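Local coordinates for protein (atp-binding domain of protein MJ0577) (PDB 1MJH), which binds ATP and one manganese ion per subunit as a homodimer of the universal stress protein family, at residues Leu39-Arg45 with Ile102-Pro108; Tyr10-Phe14 with Lys84-Ile88; Glu16-Ala21 with Val157-Asn161. All coordinates share one frame; numbering follows the deposited sequence.

Interaction 1 (Leu39-Arg45 with Ile102-Pro108). With ATP (adenosine-5'-triphosphate), chain F.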
loop_
_atom_site.group_PDB
_atom_site.type_symbol
_atom_site.label_atom_id
_atom_site.label_comp_id
_atom_site.label_asym_id
_atom_site.label_seq_id
_atom_site.Cartn_x
_atom_site.Cartn_y
_atom_site.Cartn_z
ATOM N N LEU B 39 8.360 12.119 8.474
ATOM C CA LEU B 39 8.187 11.862 9.903
ATOM C C LEU B 39 9.083 10.808 10.500
ATOM O O LEU B 39 9.154 9.734 9.926
ATOM C CB LEU B 39 6.691 11.421 10.062
ATOM C CG LEU B 39 6.349 10.917 11.455
ATOM C CD1 LEU B 39 6.471 12.010 12.530
ATOM C CD2 LEU B 39 4.876 10.429 11.447
ATOM N N HIS B 40 9.760 11.093 11.618
ATOM C CA HIS B 40 10.453 10.083 12.392
ATOM C C HIS B 40 9.934 10.081 13.828
ATOM O O HIS B 40 9.736 11.187 14.389
ATOM C CB HIS B 40 12.004 10.281 12.377
ATOM C CG HIS B 40 12.659 9.222 13.213
ATOM N ND1 HIS B 40 13.307 9.378 14.404
ATOM C CD2 HIS B 40 12.758 7.915 12.995
ATOM C CE1 HIS B 40 13.764 8.204 14.848
ATOM N NE2 HIS B 40 13.428 7.255 13.979
ATOM N N VAL B 41 9.629 8.882 14.313
ATOM C CA VAL B 41 9.144 8.750 15.689
ATOM C C VAL B 41 10.249 8.140 16.525
ATOM O O VAL B 41 10.678 6.991 16.371
ATOM C CB VAL B 41 7.900 7.842 15.841
ATOM C CG1 VAL B 41 7.387 7.751 17.281
ATOM C CG2 VAL B 41 6.805 8.413 14.964
ATOM N N ILE B 42 10.620 8.895 17.593
ATOM C CA ILE B 42 11.454 8.276 18.624
ATOM C C ILE B 42 10.630 7.395 19.547
ATOM O O ILE B 42 9.697 7.895 20.196
ATOM C CB ILE B 42 12.108 9.369 19.525
ATOM C CG1 ILE B 42 12.820 10.366 18.623
ATOM C CG2 ILE B 42 13.046 8.750 20.546
ATOM C CD1 ILE B 42 13.839 9.793 17.689
ATOM N N ASP B 43 10.854 6.069 19.561
ATOM C CA ASP B 43 10.018 5.177 20.341
ATOM C C ASP B 43 10.169 5.476 21.837
ATOM O O ASP B 43 11.278 5.308 22.356
ATOM C CB ASP B 43 10.397 3.727 20.033
ATOM C CG ASP B 43 9.388 2.739 20.591
ATOM O OD1 ASP B 43 8.718 3.083 21.588
ATOM O OD2 ASP B 43 9.259 1.640 20.026
ATOM N N GLU B 44 9.096 5.876 22.490
ATOM C CA GLU B 44 9.138 6.123 23.931
ATOM C C GLU B 44 9.266 4.852 24.768
ATOM O O GLU B 44 9.692 4.944 25.925
ATOM C CB GLU B 44 7.836 6.796 24.400
ATOM C CG GLU B 44 6.663 5.824 24.259
ATOM C CD GLU B 44 5.345 6.387 24.740
ATOM O OE1 GLU B 44 5.021 7.538 24.369
ATOM O OE2 GLU B 44 4.654 5.654 25.469
ATOM N N ARG B 45 8.783 3.715 24.284
ATOM C CA ARG B 45 8.835 2.457 25.022
ATOM C C ARG B 45 10.279 2.009 25.209
ATOM O O ARG B 45 10.666 1.521 26.265
ATOM C CB ARG B 45 8.018 1.372 24.321
ATOM C CG ARG B 45 6.555 1.751 24.121
ATOM C CD ARG B 45 5.836 0.719 23.258
ATOM N NE ARG B 45 6.360 0.728 21.897
ATOM C CZ ARG B 45 5.960 -0.039 20.893
ATOM N NH1 ARG B 45 4.994 -0.929 21.066
ATOM N NH2 ARG B 45 6.544 0.096 19.708
ATOM N N ILE B 102 8.991 16.378 10.649
ATOM C CA ILE B 102 8.577 16.185 12.032
ATOM C C ILE B 102 9.323 15.089 12.759
ATOM O O ILE B 102 9.454 13.950 12.288
ATOM C CB ILE B 102 7.055 15.820 12.053
ATOM C CG1 ILE B 102 6.224 16.902 11.363
ATOM C CG2 ILE B 102 6.573 15.533 13.470
ATOM C CD1 ILE B 102 4.764 16.499 11.119
ATOM N N ILE B 103 9.845 15.366 13.957
ATOM C CA ILE B 103 10.427 14.412 14.855
ATOM C C ILE B 103 9.603 14.456 16.142
ATOM O O ILE B 103 9.380 15.544 16.676
ATOM C CB ILE B 103 11.901 14.603 15.214
ATOM C CG1 ILE B 103 12.752 14.561 13.937
ATOM C CG2 ILE B 103 12.379 13.594 16.244
ATOM C CD1 ILE B 103 14.149 15.107 14.168
ATOM N N VAL B 104 9.085 13.314 16.562
ATOM C CA VAL B 104 8.246 13.303 17.750
ATOM C C VAL B 104 8.560 12.083 18.595
ATOM O O VAL B 104 8.995 11.059 18.050
ATOM C CB VAL B 104 6.771 13.352 17.337
ATOM C CG1 VAL B 104 6.426 12.085 16.538
ATOM C CG2 VAL B 104 5.803 13.526 18.501
ATOM N N VAL B 105 8.490 12.223 19.912
ATOM C CA VAL B 105 8.730 11.085 20.809
ATOM C C VAL B 105 7.373 10.435 21.049
ATOM O O VAL B 105 6.391 11.106 21.398
ATOM C CB VAL B 105 9.357 11.479 22.179
ATOM C CG1 VAL B 105 9.487 10.241 23.076
ATOM C CG2 VAL B 105 10.732 12.108 22.034
ATOM N N GLY B 106 7.266 9.105 20.913
ATOM C CA GLY B 106 5.961 8.487 21.148
ATOM C C GLY B 106 5.949 7.033 20.631
ATOM O O GLY B 106 7.008 6.436 20.565
ATOM N N ILE B 107 4.775 6.475 20.526
ATOM C CA ILE B 107 4.651 5.093 20.010
ATOM C C ILE B 107 4.592 5.228 18.485
ATOM O O ILE B 107 3.659 5.823 17.964
ATOM C CB ILE B 107 3.360 4.502 20.597
ATOM C CG1 ILE B 107 3.367 4.482 22.141
ATOM C CG2 ILE B 107 3.233 3.063 20.097
ATOM C CD1 ILE B 107 2.074 3.957 22.744
ATOM N N PRO B 108 5.513 4.631 17.711
ATOM C CA PRO B 108 5.545 4.863 16.274
ATOM C C PRO B 108 4.238 4.621 15.564
ATOM O O PRO B 108 3.771 5.505 14.810
ATOM C CB PRO B 108 6.636 3.885 15.793
ATOM C CG PRO B 108 7.610 3.999 16.977
ATOM C CD PRO B 108 6.701 3.895 18.207
HETATM P PG ATP F . 9.275 -4.544 14.256
HETATM O O1G ATP F . 7.862 -5.004 14.353
HETATM O O2G ATP F . 9.342 -3.177 14.655
HETATM O O3G ATP F . 10.206 -5.382 15.027
HETATM P PB ATP F . 10.468 -3.994 11.613
HETATM O O1B ATP F . 11.156 -4.948 10.733
HETATM O O2B ATP F . 11.428 -3.076 12.234
HETATM O O3B ATP F . 9.609 -4.774 12.677
HETATM P PA ATP F . 8.499 -1.844 10.985
HETATM O O1A ATP F . 7.117 -2.256 11.010
HETATM O O2A ATP F . 8.996 -1.108 12.097
HETATM O O3A ATP F . 9.402 -3.194 10.736
HETATM O "O5'" ATP F . 8.978 -1.006 9.738
HETATM C "C5'" ATP F . 8.011 -0.791 8.679
HETATM C "C4'" ATP F . 8.060 0.662 8.245
HETATM O "O4'" ATP F . 7.461 1.465 9.339
HETATM C "C3'" ATP F . 9.431 1.291 8.056
HETATM O "O3'" ATP F . 10.021 0.979 6.786
HETATM C "C2'" ATP F . 9.076 2.789 8.223
HETATM O "O2'" ATP F . 8.485 3.269 6.998
HETATM C "C1'" ATP F . 8.039 2.720 9.374
HETATM N N9 ATP F . 8.610 2.974 10.690
HETATM C C8 ATP F . 9.026 2.095 11.628
HETATM N N7 ATP F . 9.418 2.658 12.754
HETATM C C5 ATP F . 9.305 3.948 12.530
HETATM C C6 ATP F . 9.580 5.028 13.353
HETATM N N6 ATP F . 10.068 4.848 14.580
HETATM N N1 ATP F . 9.353 6.238 12.851
HETATM C C2 ATP F . 8.832 6.411 11.593
HETATM N N3 ATP F . 8.527 5.428 10.727
HETATM C C4 ATP F . 8.831 4.237 11.290
#
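Leu39 to Asp43 and Ile102 to Gly106 are paired as parallel strands. Backbone bonds link them from His40 N to Ile102 O (3.0 Å) at one end to Glu44 N and Gly106 O (2.9 Å), from above the carbonyl plane, at the other. On one face Leu39 CD1 rests 3.6 Å from Ile102 CG2 and also meets Val104 CG1. Val41 chi1 (-178°) sets CG1 3.8 Å from Pro108 CG and CG2 against Val104 CG1. On the other face Ile42 packs its CG1 on Ile103 CG2 and its CB on Val105 CG2. Where the strands end, Asp43 N-caps the helix by accepting from Arg45 N through OD1 (2.8 Å). Arg45 NH2 also forms a salt bridge with Asp43 OD2 (3.1 Å), and Ile107 CG2 sits over one guanidinium face, but the Arg45 side chain is poorly ordered and less certain. Val41 reads the adenine edge with its backbone: its N donates to ATP N1 (3.0 Å) and its O accepts from N6 (2.9 Å). Helix 108-118 packs on Leu39, Val41 and Val104. Helix 66-95 lies on the opposite face, against His40, Ile42 and Ile103, and strand 7-11 continues the sheet beyond Leu39.

Interaction 2 (Tyr10-Phe14 with Lys84-Ile88); sequences YPTDF and KMENI. With ATP (adenosine-5'-triphosphate), chain F.
Lys84 lies across one face of the Phe14 ring. Its CB stands 3.9 Å from the ring centroid, 20° off the normal, in a CH-pi contact. Chi2 is extended (167°) and lays CD over the ring, 3.7 Å from Phe14 CG; the bend at chi3 then turns CE and NZ, and NZ passes Phe14 CD2. Met85 comes next and takes the edge of the same ring. Its SD is 3.8 Å from Phe14 CE1 and near the ring plane, a Met-aromatic contact made edge-on. The sulfur also passes Thr12 CG2. One turn after Lys84, Ile88 points both branches at the strand end. CD1 reaches Thr12 CG2 tip to tip at 4.1 Å and also touches the edge of the Phe14 ring. CG2 meets the edge of the Tyr10 ring, 4.2 Å from CE2. Tyr10 OH is bonded to Ala18 O. Behind this apolar layer, Thr12 OG1 accepts from Phe14 N (2.9 Å), forming an ST turn that shapes the bend after the strand. Pro11 O accepts from ATP O2' (2.7 Å), and Asp13 CB packs against the adenine. The arrangement is that of a nucleotide-binding alpha/beta fold: the loop after the first strand of a parallel sheet borders the ATP, and a helix packs behind it.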
loop_
_atom_site.group_PDB
_atom_site.type_symbol
_atom_site.label_atom_id
_atom_site.label_comp_id
_atom_site.label_asym_id
_atom_site.label_seq_id
_atom_site.Cartn_x
_atom_site.Cartn_y
_atom_site.Cartn_z
ATOM N N TYR B 10 5.454 10.238 4.740
ATOM C CA TYR B 10 6.529 9.288 4.560
ATOM C C TYR B 10 7.207 9.131 5.915
ATOM O O TYR B 10 7.983 10.005 6.358
ATOM C CB TYR B 10 7.569 9.784 3.516
ATOM C CG TYR B 10 8.856 9.006 3.514
ATOM C CD1 TYR B 10 8.830 7.605 3.447
ATOM C CD2 TYR B 10 10.094 9.636 3.576
ATOM C CE1 TYR B 10 10.005 6.876 3.435
ATOM C CE2 TYR B 10 11.273 8.902 3.567
ATOM C CZ TYR B 10 11.216 7.540 3.502
ATOM O OH TYR B 10 12.379 6.771 3.505
ATOM N N PRO B 11 6.802 8.131 6.668
ATOM C CA PRO B 11 7.379 7.861 7.978
ATOM C C PRO B 11 8.623 6.985 7.783
ATOM O O PRO B 11 8.554 5.963 7.110
ATOM C CB PRO B 11 6.288 7.063 8.684
ATOM C CG PRO B 11 5.493 6.370 7.606
ATOM C CD PRO B 11 5.745 7.136 6.333
ATOM N N THR B 12 9.742 7.445 8.337
ATOM C CA THR B 12 10.971 6.668 8.164
ATOM C C THR B 12 11.639 6.358 9.485
ATOM O O THR B 12 11.624 7.200 10.397
ATOM C CB THR B 12 11.970 7.458 7.258
ATOM O OG1 THR B 12 13.158 6.658 7.213
ATOM C CG2 THR B 12 12.348 8.808 7.841
ATOM N N ASP B 13 12.188 5.157 9.621
ATOM C CA ASP B 13 12.988 4.752 10.757
ATOM C C ASP B 13 14.453 4.646 10.341
ATOM O O ASP B 13 15.271 4.099 11.083
ATOM C CB ASP B 13 12.489 3.368 11.274
ATOM C CG ASP B 13 12.507 2.324 10.169
ATOM O OD1 ASP B 13 12.882 2.671 9.018
ATOM O OD2 ASP B 13 12.094 1.157 10.400
ATOM N N PHE B 14 14.786 5.210 9.189
ATOM C CA PHE B 14 16.156 5.206 8.639
ATOM C C PHE B 14 16.648 3.809 8.324
ATOM O O PHE B 14 17.882 3.607 8.154
ATOM C CB PHE B 14 17.181 5.986 9.492
ATOM C CG PHE B 14 16.582 7.282 10.011
ATOM C CD1 PHE B 14 16.132 8.239 9.130
ATOM C CD2 PHE B 14 16.420 7.491 11.368
ATOM C CE1 PHE B 14 15.545 9.430 9.551
ATOM C CE2 PHE B 14 15.827 8.663 11.828
ATOM C CZ PHE B 14 15.410 9.611 10.902
ATOM N N LYS B 84 20.083 12.786 9.736
ATOM C CA LYS B 84 19.466 11.906 8.731
ATOM C C LYS B 84 18.290 12.582 8.084
ATOM O O LYS B 84 18.089 12.504 6.869
ATOM C CB LYS B 84 19.100 10.549 9.359
ATOM C CG LYS B 84 20.314 9.654 9.577
ATOM C CD LYS B 84 20.061 8.455 10.461
ATOM C CE LYS B 84 20.524 8.744 11.898
ATOM N NZ LYS B 84 20.239 7.585 12.778
ATOM N N MET B 85 17.418 13.248 8.861
ATOM C CA MET B 85 16.249 13.900 8.303
ATOM C C MET B 85 16.614 15.029 7.352
ATOM O O MET B 85 15.941 15.240 6.339
ATOM C CB MET B 85 15.375 14.394 9.468
ATOM C CG MET B 85 14.674 13.318 10.296
ATOM S SD MET B 85 13.252 12.463 9.508
ATOM C CE MET B 85 11.977 13.621 10.115
ATOM N N GLU B 86 17.693 15.777 7.679
ATOM C CA GLU B 86 18.098 16.855 6.764
ATOM C C GLU B 86 18.515 16.371 5.395
ATOM O O GLU B 86 18.198 16.990 4.368
ATOM C CB GLU B 86 19.271 17.621 7.426
ATOM C CG GLU B 86 18.863 18.485 8.599
ATOM C CD GLU B 86 17.781 19.501 8.305
ATOM O OE1 GLU B 86 17.740 20.094 7.205
ATOM O OE2 GLU B 86 16.891 19.773 9.150
ATOM N N ASN B 87 19.263 15.261 5.286
ATOM C CA ASN B 87 19.684 14.697 4.025
ATOM C C ASN B 87 18.422 14.273 3.229
ATOM O O ASN B 87 18.352 14.510 2.038
ATOM C CB ASN B 87 20.590 13.476 4.221
ATOM C CG ASN B 87 22.055 13.854 4.466
ATOM O OD1 ASN B 87 22.521 14.857 3.904
ATOM N ND2 ASN B 87 22.725 13.074 5.300
ATOM N N ILE B 88 17.444 13.635 3.897
ATOM C CA ILE B 88 16.231 13.251 3.135
ATOM C C ILE B 88 15.409 14.453 2.664
ATOM O O ILE B 88 14.877 14.535 1.572
ATOM C CB ILE B 88 15.316 12.382 4.044
ATOM C CG1 ILE B 88 16.092 11.112 4.447
ATOM C CG2 ILE B 88 14.057 12.044 3.256
ATOM C CD1 ILE B 88 15.404 10.405 5.622
HETATM P PG ATP F . 9.275 -4.544 14.256
HETATM O O1G ATP F . 7.862 -5.004 14.353
HETATM O O2G ATP F . 9.342 -3.177 14.655
HETATM O O3G ATP F . 10.206 -5.382 15.027
HETATM P PB ATP F . 10.468 -3.994 11.613
HETATM O O1B ATP F . 11.156 -4.948 10.733
HETATM O O2B ATP F . 11.428 -3.076 12.234
HETATM O O3B ATP F . 9.609 -4.774 12.677
HETATM P PA ATP F . 8.499 -1.844 10.985
HETATM O O1A ATP F . 7.117 -2.256 11.010
HETATM O O2A ATP F . 8.996 -1.108 12.097
HETATM O O3A ATP F . 9.402 -3.194 10.736
HETATM O "O5'" ATP F . 8.978 -1.006 9.738
HETATM C "C5'" ATP F . 8.011 -0.791 8.679
HETATM C "C4'" ATP F . 8.060 0.662 8.245
HETATM O "O4'" ATP F . 7.461 1.465 9.339
HETATM C "C3'" ATP F . 9.431 1.291 8.056
HETATM O "O3'" ATP F . 10.021 0.979 6.786
HETATM C "C2'" ATP F . 9.076 2.789 8.223
HETATM O "O2'" ATP F . 8.485 3.269 6.998
HETATM C "C1'" ATP F . 8.039 2.720 9.374
HETATM N N9 ATP F . 8.610 2.974 10.690
HETATM C C8 ATP F . 9.026 2.095 11.628
HETATM N N7 ATP F . 9.418 2.658 12.754
HETATM C C5 ATP F . 9.305 3.948 12.530
HETATM C C6 ATP F . 9.580 5.028 13.353
HETATM N N6 ATP F . 10.068 4.848 14.580
HETATM N N1 ATP F . 9.353 6.238 12.851
HETATM C C2 ATP F . 8.832 6.411 11.593
HETATM N N3 ATP F . 8.527 5.428 10.727
HETATM C C4 ATP F . 8.831 4.237 11.290
#

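Interaction 3 (Glu16-Ala21 with Val157-Asn161). With ATP (adenosine-5'-triphosphate), chain F.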
loop_
_atom_site.group_PDB
_atom_site.type_symbol
_atom_site.label_atom_id
_atom_site.label_comp_id
_atom_site.label_asym_id
_atom_site.label_seq_id
_atom_site.Cartn_x
_atom_site.Cartn_y
_atom_site.Cartn_z
ATOM N N GLU B 16 17.076 0.206 5.917
ATOM C CA GLU B 16 17.255 -0.057 4.491
ATOM C C GLU B 16 15.923 -0.115 3.757
ATOM O O GLU B 16 15.813 0.323 2.612
ATOM C CB GLU B 16 17.974 -1.391 4.376
ATOM C CG GLU B 16 18.015 -2.141 3.077
ATOM C CD GLU B 16 18.667 -3.507 3.373
ATOM O OE1 GLU B 16 19.923 -3.400 3.411
ATOM O OE2 GLU B 16 17.956 -4.524 3.579
ATOM N N THR B 17 14.923 -0.797 4.364
ATOM C CA THR B 17 13.636 -0.882 3.644
ATOM C C THR B 17 12.962 0.490 3.545
ATOM O O THR B 17 12.417 0.812 2.491
ATOM C CB THR B 17 12.686 -1.862 4.385
ATOM O OG1 THR B 17 13.354 -3.157 4.465
ATOM C CG2 THR B 17 11.480 -2.137 3.511
ATOM N N ALA B 18 13.024 1.310 4.574
ATOM C CA ALA B 18 12.451 2.670 4.459
ATOM C C ALA B 18 13.156 3.420 3.327
ATOM O O ALA B 18 12.601 4.315 2.677
ATOM C CB ALA B 18 12.560 3.414 5.804
ATOM N N GLU B 19 14.485 3.221 3.129
ATOM C CA GLU B 19 15.169 3.891 1.999
ATOM C C GLU B 19 14.674 3.424 0.656
ATOM O O GLU B 19 14.597 4.232 -0.268
ATOM C CB GLU B 19 16.692 3.659 2.125
ATOM C CG GLU B 19 17.236 4.644 3.172
ATOM C CD GLU B 19 17.454 6.019 2.521
ATOM O OE1 GLU B 19 18.030 6.177 1.407
ATOM O OE2 GLU B 19 17.018 6.989 3.198
ATOM N N ILE B 20 14.228 2.143 0.509
ATOM C CA ILE B 20 13.581 1.738 -0.713
ATOM C C ILE B 20 12.290 2.538 -0.898
ATOM O O ILE B 20 11.966 2.963 -2.008
ATOM C CB ILE B 20 13.241 0.229 -0.782
ATOM C CG1 ILE B 20 14.526 -0.556 -0.450
ATOM C CG2 ILE B 20 12.768 -0.142 -2.188
ATOM C CD1 ILE B 20 14.287 -2.067 -0.402
ATOM N N ALA B 21 11.525 2.643 0.164
ATOM C CA ALA B 21 10.254 3.412 0.096
ATOM C C ALA B 21 10.495 4.838 -0.309
ATOM O O ALA B 21 9.605 5.448 -0.915
ATOM C CB ALA B 21 9.574 3.360 1.479
ATOM N N VAL B 157 6.037 -0.809 0.585
ATOM C CA VAL B 157 7.162 -1.108 -0.290
ATOM C C VAL B 157 7.960 -2.252 0.355
ATOM O O VAL B 157 8.376 -2.096 1.512
ATOM C CB VAL B 157 8.057 0.125 -0.408
ATOM C CG1 VAL B 157 9.282 -0.143 -1.309
ATOM C CG2 VAL B 157 7.296 1.295 -1.076
ATOM N N LYS B 158 8.172 -3.329 -0.381
ATOM C CA LYS B 158 8.758 -4.506 0.314
ATOM C C LYS B 158 10.264 -4.404 0.474
ATOM O O LYS B 158 10.995 -3.733 -0.255
ATOM C CB LYS B 158 8.495 -5.806 -0.499
ATOM C CG LYS B 158 6.996 -6.025 -0.792
ATOM C CD LYS B 158 6.167 -6.192 0.439
ATOM C CE LYS B 158 6.609 -7.170 1.537
ATOM N NZ LYS B 158 6.562 -8.610 1.018
ATOM N N ARG B 159 10.738 -5.157 1.467
ATOM C CA ARG B 159 12.186 -5.211 1.742
ATOM C C ARG B 159 12.924 -5.907 0.602
ATOM O O ARG B 159 12.326 -6.503 -0.253
ATOM C CB ARG B 159 12.393 -6.022 3.034
ATOM C CG ARG B 159 11.844 -7.458 2.905
ATOM C CD ARG B 159 12.108 -8.251 4.201
ATOM N NE ARG B 159 11.492 -9.593 4.125
ATOM C CZ ARG B 159 11.448 -10.416 5.188
ATOM N NH1 ARG B 159 11.912 -10.047 6.380
ATOM N NH2 ARG B 159 10.881 -11.614 5.105
ATOM N N LYS B 160 14.260 -5.754 0.630
ATOM C CA LYS B 160 15.037 -6.464 -0.421
ATOM C C LYS B 160 14.749 -7.952 -0.396
ATOM O O LYS B 160 14.507 -8.548 0.627
ATOM C CB LYS B 160 16.535 -6.227 -0.154
ATOM C CG LYS B 160 17.039 -4.851 -0.515
ATOM C CD LYS B 160 18.515 -4.707 -0.065
ATOM C CE LYS B 160 18.900 -3.236 -0.154
ATOM N NZ LYS B 160 18.536 -2.646 -1.473
ATOM N N ASN B 161 14.936 -8.579 -1.579
ATOM C CA ASN B 161 14.736 -10.020 -1.717
ATOM C C ASN B 161 15.964 -10.740 -1.139
ATOM O O ASN B 161 17.084 -10.212 -1.207
ATOM C CB ASN B 161 14.590 -10.396 -3.185
ATOM C CG ASN B 161 13.412 -9.760 -3.879
ATOM O OD1 ASN B 161 13.523 -9.206 -4.983
ATOM N ND2 ASN B 161 12.274 -9.867 -3.204
HETATM P PG ATP F . 9.275 -4.544 14.256
HETATM O O1G ATP F . 7.862 -5.004 14.353
HETATM O O2G ATP F . 9.342 -3.177 14.655
HETATM O O3G ATP F . 10.206 -5.382 15.027
HETATM P PB ATP F . 10.468 -3.994 11.613
HETATM O O1B ATP F . 11.156 -4.948 10.733
HETATM O O2B ATP F . 11.428 -3.076 12.234
HETATM O O3B ATP F . 9.609 -4.774 12.677
HETATM P PA ATP F . 8.499 -1.844 10.985
HETATM O O1A ATP F . 7.117 -2.256 11.010
HETATM O O2A ATP F . 8.996 -1.108 12.097
HETATM O O3A ATP F . 9.402 -3.194 10.736
HETATM O "O5'" ATP F . 8.978 -1.006 9.738
HETATM C "C5'" ATP F . 8.011 -0.791 8.679
HETATM C "C4'" ATP F . 8.060 0.662 8.245
HETATM O "O4'" ATP F . 7.461 1.465 9.339
HETATM C "C3'" ATP F . 9.431 1.291 8.056
HETATM O "O3'" ATP F . 10.021 0.979 6.786
HETATM C "C2'" ATP F . 9.076 2.789 8.223
HETATM O "O2'" ATP F . 8.485 3.269 6.998
HETATM C "C1'" ATP F . 8.039 2.720 9.374
HETATM N N9 ATP F . 8.610 2.974 10.690
HETATM C C8 ATP F . 9.026 2.095 11.628
HETATM N N7 ATP F . 9.418 2.658 12.754
HETATM C C5 ATP F . 9.305 3.948 12.530
HETATM C C6 ATP F . 9.580 5.028 13.353
HETATM N N6 ATP F . 10.068 4.848 14.580
HETATM N N1 ATP F . 9.353 6.238 12.851
HETATM C C2 ATP F . 8.832 6.411 11.593
HETATM N N3 ATP F . 8.527 5.428 10.727
HETATM C C4 ATP F . 8.831 4.237 11.290
HETATM O O HOH W 1 15.366 -4.106 2.676
#
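Ile20 and Ala21 meet Val157 in the close-packed part of this contact. Val157 sends one methyl to each. CG1, anti to the backbone N (chi1 179°), lies 3.6 Å from Ile20 CG2. CG2 rests on Ala21, 4.0 Å from its CB. The delta end of Ile20 extends along the chain after the strand, where CD1 touches Lys158 O and Lys160 CG (3.9 Å). One turn earlier on the helix, Thr17 lays its CG2 against Val157 O, and its OG1 is 3.3 Å from Arg159 CB. No direct hydrogen bond joins the two segments, so this inner part is held by packing.

The outer side is looser and bridged by water. One water accepts from Lys160 N (2.9 Å), donates to Glu16 OE2 (2.8 Å) and is hydrogen-bonded to Thr17 OG1 (2.9 Å), tying the first helical turn to the C-terminal tail. Glu16 and Lys160 are exposed and cross at about a right angle. Lys160 CD and CE lie against CG and the carboxylate carbon of Glu16. Their opposite charges stay apart, with Glu16 OE1 5.1 Å from Lys160 NZ.

Arg159 turns its guanidinium away from the helix; NH1 and NH2 are hydrogen-bonded to Asn133 OD1 and to the backbone O of Leu134 and Lys135. Lys158 NZ is hydrogen-bonded to Ser150 O and Ile147 O of the second subunit. Helix 16-27 packs on the end of strand 154-157, an outermost strand within this chain, which pairs with strand 123-127. Ala18, on another side of the helix, faces Thr12 and Asp13 in the loop after strand 7-11.

In the fold
From the N terminus, strand 7-11 leads through the loop of interaction 2 into helix 16-27 of interaction 3, then into strand 35-43 of interaction 1. Interaction 2 closes its loop when helix 66-95 returns to residues 10-14. Interaction 1 closes when strand 98-106 comes beside 35-43, so these two cross. Interaction 3 closes last, at residues 157-161; interaction 1 nests within its loop, and interaction 2 crosses it. Interaction 2 touches both others, and Leu39 pairs with Tyr10 and Thr12. Interaction 1 joins strands 35-43 and 98-106, interaction 2 the end of strand 7-11 to helix 66-95, and interaction 3 helix 16-27 to the chain leaving strand 154-157. All three border ATP.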